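Local coordinates for protein catalase (Bacillus pumilus, PDB 4QOL) that breaks down hydrogen peroxide to water and oxygen at a heme group and also shows peroxidase-like reactivity toward phenolic substrates, at residues Glu427-Tyr432 with Glu468-Arg473; Asn443-Leu448 with Asp476-Asp481. One frame throughout, in Å; residues are numbered along the deposited sequence.

In the fold
Both contacts lie in the C-terminal helical part of the catalase fold, about 28 and 31 Å from the chain's centre to their own centres, and both use helix 468-478. Contact 1 brings helix 423-431 against its beginning, contact 2 brings the end of helix 434-448 against its end. Their centres are about 14 Å apart, and Y470 bridges them by packing on L444. Contact 1 is centred on two buried tyrosine rings, with a phenol-carboxylate bond to the exposed D469 at its border. Contact 2 is nearer the surface, with L448 buried and S477 exposed, and its segments 443-448 and 476-481 meet through aliphatic side chains and a pair of hydroxyls.

Contact 1. Residues Glu427-Tyr432 with Glu468-Arg473; sequences EKYRSY and EDYGQR
In the C-terminal helical region of the catalase fold, helix 423-431 packs on helix 468-478; their residues 427-431 and 468-473 cross at 78°, and Y429 spans the gap between them. Its CG stands anti to the backbone N (chi1 176°), which carries the ring across to Y470. The CB of Y470 sits over the centre of that ring, 3.4 Å from its centroid, in a CH-pi contact. The two tyrosine rings are parallel to within 1° but displaced, with little of one lying over the other; Y429 CD1 lies 3.4 Å from Y470 CG, toward the rim of the Y470 ring. At the far end Y429 OH donates to D469 OD2 at 2.7 Å, reaching the oxygen from above the carboxylate plane while OD2 stays at the edge of the phenol ring. R473 passes its CD 3.2 Å from Y429 OH; its guanidinium makes a salt bridge to E434 and only a long one to D469. A phenylalanine here would probably leave D469 OD2 without its phenol donor. Around this crossing, helix 434-448 lends L440 to both tyrosines and K437 as a cation-pi partner of Y429, while Y470 OH bonds to T179 of helix 175-181.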
loop_
_atom_site.group_PDB
_atom_site.type_symbol
_atom_site.label_atom_id
_atom_site.label_comp_id
_atom_site.label_asym_id
_atom_site.label_seq_id
_atom_site.Cartn_x
_atom_site.Cartn_y
_atom_site.Cartn_z
ATOM N N GLU A 427 24.321 -41.081 7.953
ATOM C CA GLU A 427 23.427 -41.956 8.698
ATOM C C GLU A 427 22.097 -42.110 8.035
ATOM O O GLU A 427 21.553 -43.218 7.955
ATOM C CB GLU A 427 23.271 -41.444 10.165
ATOM C CG GLU A 427 24.573 -41.462 10.945
ATOM C CD GLU A 427 24.521 -40.767 12.294
ATOM O OE1 GLU A 427 25.347 -41.151 13.177
ATOM O OE2 GLU A 427 23.751 -39.773 12.517
ATOM N N LYS A 428 21.586 -41.009 7.450
ATOM C CA LYS A 428 20.333 -41.073 6.709
ATOM C C LYS A 428 20.483 -41.931 5.483
ATOM O O LYS A 428 19.652 -42.834 5.257
ATOM C CB LYS A 428 19.830 -39.670 6.330
ATOM C CG LYS A 428 18.464 -39.671 5.666
ATOM C CD LYS A 428 17.353 -40.218 6.534
ATOM C CE LYS A 428 16.023 -40.180 5.751
ATOM N NZ LYS A 428 14.940 -40.789 6.553
ATOM N N TYR A 429 21.552 -41.709 4.729
ATOM C CA TYR A 429 21.816 -42.522 3.528
ATOM C C TYR A 429 21.788 -44.015 3.864
ATOM O O TYR A 429 21.122 -44.837 3.239
ATOM C CB TYR A 429 23.194 -42.177 2.931
ATOM C CG TYR A 429 23.552 -43.078 1.740
ATOM C CD1 TYR A 429 22.942 -42.873 0.513
ATOM C CD2 TYR A 429 24.472 -44.105 1.848
ATOM C CE1 TYR A 429 23.228 -43.669 -0.612
ATOM C CE2 TYR A 429 24.766 -44.899 0.744
ATOM C CZ TYR A 429 24.157 -44.671 -0.472
ATOM O OH TYR A 429 24.487 -45.474 -1.618
ATOM N N ARG A 430 22.531 -44.363 4.906
ATOM C CA ARG A 430 22.642 -45.771 5.261
ATOM C C ARG A 430 21.356 -46.361 5.773
ATOM O O ARG A 430 21.192 -47.576 5.711
ATOM C CB ARG A 430 23.764 -45.993 6.243
ATOM C CG ARG A 430 25.113 -45.785 5.623
ATOM C CD ARG A 430 26.239 -46.116 6.597
ATOM N NE ARG A 430 26.327 -45.162 7.705
ATOM C CZ ARG A 430 27.044 -44.038 7.715
ATOM N NH1 ARG A 430 27.739 -43.603 6.651
ATOM N NH2 ARG A 430 27.096 -43.346 8.826
ATOM N N SER A 431 20.447 -45.536 6.277
ATOM C CA SER A 431 19.131 -45.998 6.763
ATOM C C SER A 431 18.135 -46.298 5.640
ATOM O O SER A 431 17.097 -46.943 5.873
ATOM C CB SER A 431 18.546 -44.982 7.755
ATOM O OG SER A 431 17.936 -43.868 7.080
ATOM N N TYR A 432 18.452 -45.871 4.414
ATOM C CA TYR A 432 17.596 -46.132 3.297
ATOM C C TYR A 432 17.702 -47.629 2.907
ATOM O O TYR A 432 18.783 -48.186 2.902
ATOM C CB TYR A 432 17.985 -45.270 2.068
ATOM C CG TYR A 432 17.528 -43.795 2.109
ATOM C CD1 TYR A 432 16.266 -43.448 2.578
ATOM C CD2 TYR A 432 18.400 -42.777 1.776
ATOM C CE1 TYR A 432 15.873 -42.115 2.667
ATOM C CE2 TYR A 432 18.030 -41.421 1.853
ATOM C CZ TYR A 432 16.762 -41.097 2.313
ATOM O OH TYR A 432 16.380 -39.745 2.389
ATOM N N GLU A 468 30.916 -42.863 1.670
ATOM C CA GLU A 468 31.712 -43.117 0.442
ATOM C C GLU A 468 30.932 -43.846 -0.629
ATOM O O GLU A 468 31.168 -43.577 -1.791
ATOM C CB GLU A 468 33.000 -43.941 0.663
ATOM C CG GLU A 468 32.912 -45.220 1.504
ATOM C CD GLU A 468 34.273 -45.943 1.616
ATOM O OE1 GLU A 468 35.156 -45.731 0.741
ATOM O OE2 GLU A 468 34.474 -46.734 2.572
ATOM N N ASP A 469 30.021 -44.755 -0.243
ATOM C CA ASP A 469 29.171 -45.467 -1.196
ATOM C C ASP A 469 28.171 -44.499 -1.898
ATOM O O ASP A 469 28.032 -44.516 -3.119
ATOM C CB ASP A 469 28.398 -46.598 -0.503
ATOM C CG ASP A 469 27.542 -47.436 -1.477
ATOM O OD1 ASP A 469 28.120 -48.121 -2.391
ATOM O OD2 ASP A 469 26.279 -47.474 -1.335
ATOM N N TYR A 470 27.533 -43.641 -1.085
ATOM C CA TYR A 470 26.666 -42.568 -1.580
ATOM C C TYR A 470 27.403 -41.779 -2.647
ATOM O O TYR A 470 26.927 -41.650 -3.774
ATOM C CB TYR A 470 26.319 -41.737 -0.336
ATOM C CG TYR A 470 25.292 -40.585 -0.462
ATOM C CD1 TYR A 470 24.586 -40.335 -1.631
ATOM C CD2 TYR A 470 24.990 -39.816 0.669
ATOM C CE1 TYR A 470 23.684 -39.318 -1.710
ATOM C CE2 TYR A 470 24.066 -38.800 0.602
ATOM C CZ TYR A 470 23.406 -38.556 -0.582
ATOM O OH TYR A 470 22.430 -37.548 -0.616
ATOM N N GLY A 471 28.542 -41.192 -2.288
ATOM C CA GLY A 471 29.283 -40.346 -3.247
ATOM C C GLY A 471 29.786 -41.056 -4.472
ATOM O O GLY A 471 29.673 -40.545 -5.592
ATOM N N GLN A 472 30.324 -42.275 -4.270
ATOM C CA GLN A 472 30.809 -43.067 -5.430
ATOM C C GLN A 472 29.701 -43.482 -6.397
ATOM O O GLN A 472 29.903 -43.396 -7.616
ATOM C CB GLN A 472 31.589 -44.303 -4.917
ATOM C CG GLN A 472 32.273 -45.048 -6.068
ATOM C CD GLN A 472 33.377 -44.214 -6.694
ATOM O OE1 GLN A 472 34.392 -43.926 -6.034
ATOM N NE2 GLN A 472 33.226 -43.866 -7.971
ATOM N N ARG A 473 28.554 -43.918 -5.879
ATOM C CA ARG A 473 27.392 -44.255 -6.670
ATOM C C ARG A 473 26.926 -43.071 -7.482
ATOM O O ARG A 473 26.558 -43.204 -8.653
ATOM C CB ARG A 473 26.237 -44.794 -5.803
ATOM C CG ARG A 473 26.469 -46.224 -5.359
ATOM C CD ARG A 473 25.447 -46.773 -4.380
ATOM N NE ARG A 473 24.174 -47.058 -4.998
ATOM C CZ ARG A 473 23.269 -47.902 -4.497
ATOM N NH1 ARG A 473 23.467 -48.538 -3.366
ATOM N NH2 ARG A 473 22.125 -48.075 -5.132
#

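Contact 2. Residues Asn443-Leu448 with Asp476-Asp481; sequences NLTADL and DSLGVD
T445 and S477 supply the polar link between the two segments: S477 OG donates to T445 OG1 over 2.8 Å. The serine hydroxyl is anti to its own backbone N (chi1 177°), a setting that turns it across to the threonine. T445 OG1 is also bonded to I441 O one turn earlier in its helix, so the hydroxyl joins its own backbone to the neighbouring helix. The methyl CG2 of T445 lies 3.4 Å from S477 OG, alongside the bond. Helix 468-478 ends just beyond, where G479 leaves it in a Schellman motif; its positive phi (69°) favours glycine, and its N bonds back to D476 O at 3.1 Å. Just before this turn, L478 provides the apolar part. Its CD2 lies over T445, 3.7 Å from T445 O and 3.9 Å from T445 CG2, and both methyls reach L448 CB, CD1 at 4.0 Å. L478 and T445 run alongside one another, their side chains pointing opposite ways. L448 also packs on L474 of helix 468-478, A459 of helix 453-466 and W165 of helix 161-169, whereas L478 touches K449 and K456.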
loop_
_atom_site.group_PDB
_atom_site.type_symbol
_atom_site.label_atom_id
_atom_site.label_comp_id
_atom_site.label_asym_id
_atom_site.label_seq_id
_atom_site.Cartn_x
_atom_site.Cartn_y
_atom_site.Cartn_z
ATOM N N ASN A 443 17.306 -39.553 -8.536
ATOM C CA ASN A 443 16.722 -38.185 -8.441
ATOM C C ASN A 443 17.811 -37.123 -8.425
ATOM O O ASN A 443 17.729 -36.116 -9.113
ATOM C CB ASN A 443 15.902 -38.071 -7.173
ATOM C CG ASN A 443 14.682 -38.959 -7.168
ATOM O OD1 ASN A 443 14.190 -39.368 -8.218
ATOM N ND2 ASN A 443 14.132 -39.205 -5.966
ATOM N N LEU A 444 18.910 -37.424 -7.724
ATOM C CA LEU A 444 20.089 -36.541 -7.739
ATOM C C LEU A 444 20.733 -36.445 -9.089
ATOM O O LEU A 444 21.092 -35.385 -9.542
ATOM C CB LEU A 444 21.128 -36.977 -6.708
ATOM C CG LEU A 444 20.793 -36.703 -5.239
ATOM C CD1 LEU A 444 21.777 -37.449 -4.372
ATOM C CD2 LEU A 444 20.833 -35.218 -4.890
ATOM N N THR A 445 20.871 -37.592 -9.765
ATOM C CA THR A 445 21.501 -37.598 -11.082
ATOM C C THR A 445 20.724 -36.759 -12.084
ATOM O O THR A 445 21.302 -35.968 -12.859
ATOM C CB THR A 445 21.657 -39.084 -11.588
ATOM O OG1 THR A 445 22.501 -39.820 -10.683
ATOM C CG2 THR A 445 22.193 -39.136 -12.977
ATOM N N ALA A 446 19.419 -36.906 -12.087
ATOM C CA ALA A 446 18.578 -36.152 -13.004
ATOM C C ALA A 446 18.702 -34.648 -12.772
ATOM O O ALA A 446 18.582 -33.865 -13.688
ATOM C CB ALA A 446 17.129 -36.581 -12.887
ATOM N N ASP A 447 18.875 -34.271 -11.497
ATOM C CA ASP A 447 19.025 -32.878 -11.137
ATOM C C ASP A 447 20.374 -32.259 -11.417
ATOM O O ASP A 447 20.476 -31.056 -11.710
ATOM C CB ASP A 447 18.694 -32.708 -9.632
ATOM C CG ASP A 447 17.780 -31.496 -9.363
ATOM O OD1 ASP A 447 16.677 -31.470 -9.936
ATOM O OD2 ASP A 447 18.249 -30.552 -8.709
ATOM N N LEU A 448 21.428 -33.081 -11.289
ATOM C CA LEU A 448 22.809 -32.610 -11.367
ATOM C C LEU A 448 23.395 -32.684 -12.785
ATOM O O LEU A 448 24.420 -32.073 -13.060
ATOM C CB LEU A 448 23.683 -33.431 -10.424
ATOM C CG LEU A 448 23.612 -32.925 -8.968
ATOM C CD1 LEU A 448 24.100 -33.955 -8.015
ATOM C CD2 LEU A 448 24.442 -31.661 -8.760
ATOM N N ASP A 476 29.387 -42.289 -10.249
ATOM C CA ASP A 476 29.275 -43.307 -11.281
ATOM C C ASP A 476 28.108 -42.993 -12.185
ATOM O O ASP A 476 28.201 -43.030 -13.418
ATOM C CB ASP A 476 29.072 -44.688 -10.636
ATOM C CG ASP A 476 30.347 -45.232 -9.941
ATOM O OD1 ASP A 476 31.455 -44.646 -10.065
ATOM O OD2 ASP A 476 30.240 -46.309 -9.323
ATOM N N SER A 477 26.974 -42.670 -11.565
ATOM C CA SER A 477 25.722 -42.447 -12.299
ATOM C C SER A 477 25.821 -41.178 -13.175
ATOM O O SER A 477 25.328 -41.118 -14.307
ATOM C CB SER A 477 24.581 -42.431 -11.272
ATOM O OG SER A 477 23.341 -42.143 -11.893
ATOM N N LEU A 478 26.573 -40.193 -12.696
ATOM C CA LEU A 478 26.893 -38.985 -13.465
ATOM C C LEU A 478 28.045 -39.088 -14.507
ATOM O O LEU A 478 28.302 -38.110 -15.230
ATOM C CB LEU A 478 27.135 -37.802 -12.504
ATOM C CG LEU A 478 25.902 -37.248 -11.819
ATOM C CD1 LEU A 478 26.350 -36.397 -10.630
ATOM C CD2 LEU A 478 24.999 -36.458 -12.774
ATOM N N GLY A 479 28.788 -40.212 -14.511
ATOM C CA GLY A 479 29.960 -40.370 -15.360
ATOM C C GLY A 479 31.128 -39.475 -14.939
ATOM O O GLY A 479 31.908 -39.092 -15.791
ATOM N N VAL A 480 31.223 -39.126 -13.656
ATOM C CA VAL A 480 32.310 -38.289 -13.171
ATOM C C VAL A 480 33.371 -39.105 -12.471
ATOM O O VAL A 480 33.103 -39.973 -11.598
ATOM C CB VAL A 480 31.821 -37.227 -12.152
ATOM C CG1 VAL A 480 32.986 -36.390 -11.656
ATOM C CG2 VAL A 480 30.833 -36.345 -12.844
ATOM N N ASP A 481 34.595 -38.839 -12.916
ATOM C CA ASP A 481 35.778 -39.593 -12.437
ATOM C C ASP A 481 36.309 -38.906 -11.228
ATOM O O ASP A 481 36.807 -37.784 -11.334
ATOM C CB ASP A 481 36.839 -39.610 -13.549
ATOM C CG ASP A 481 38.132 -40.279 -13.122
ATOM O OD1 ASP A 481 38.262 -40.747 -11.980
ATOM O OD2 ASP A 481 39.044 -40.327 -13.988
#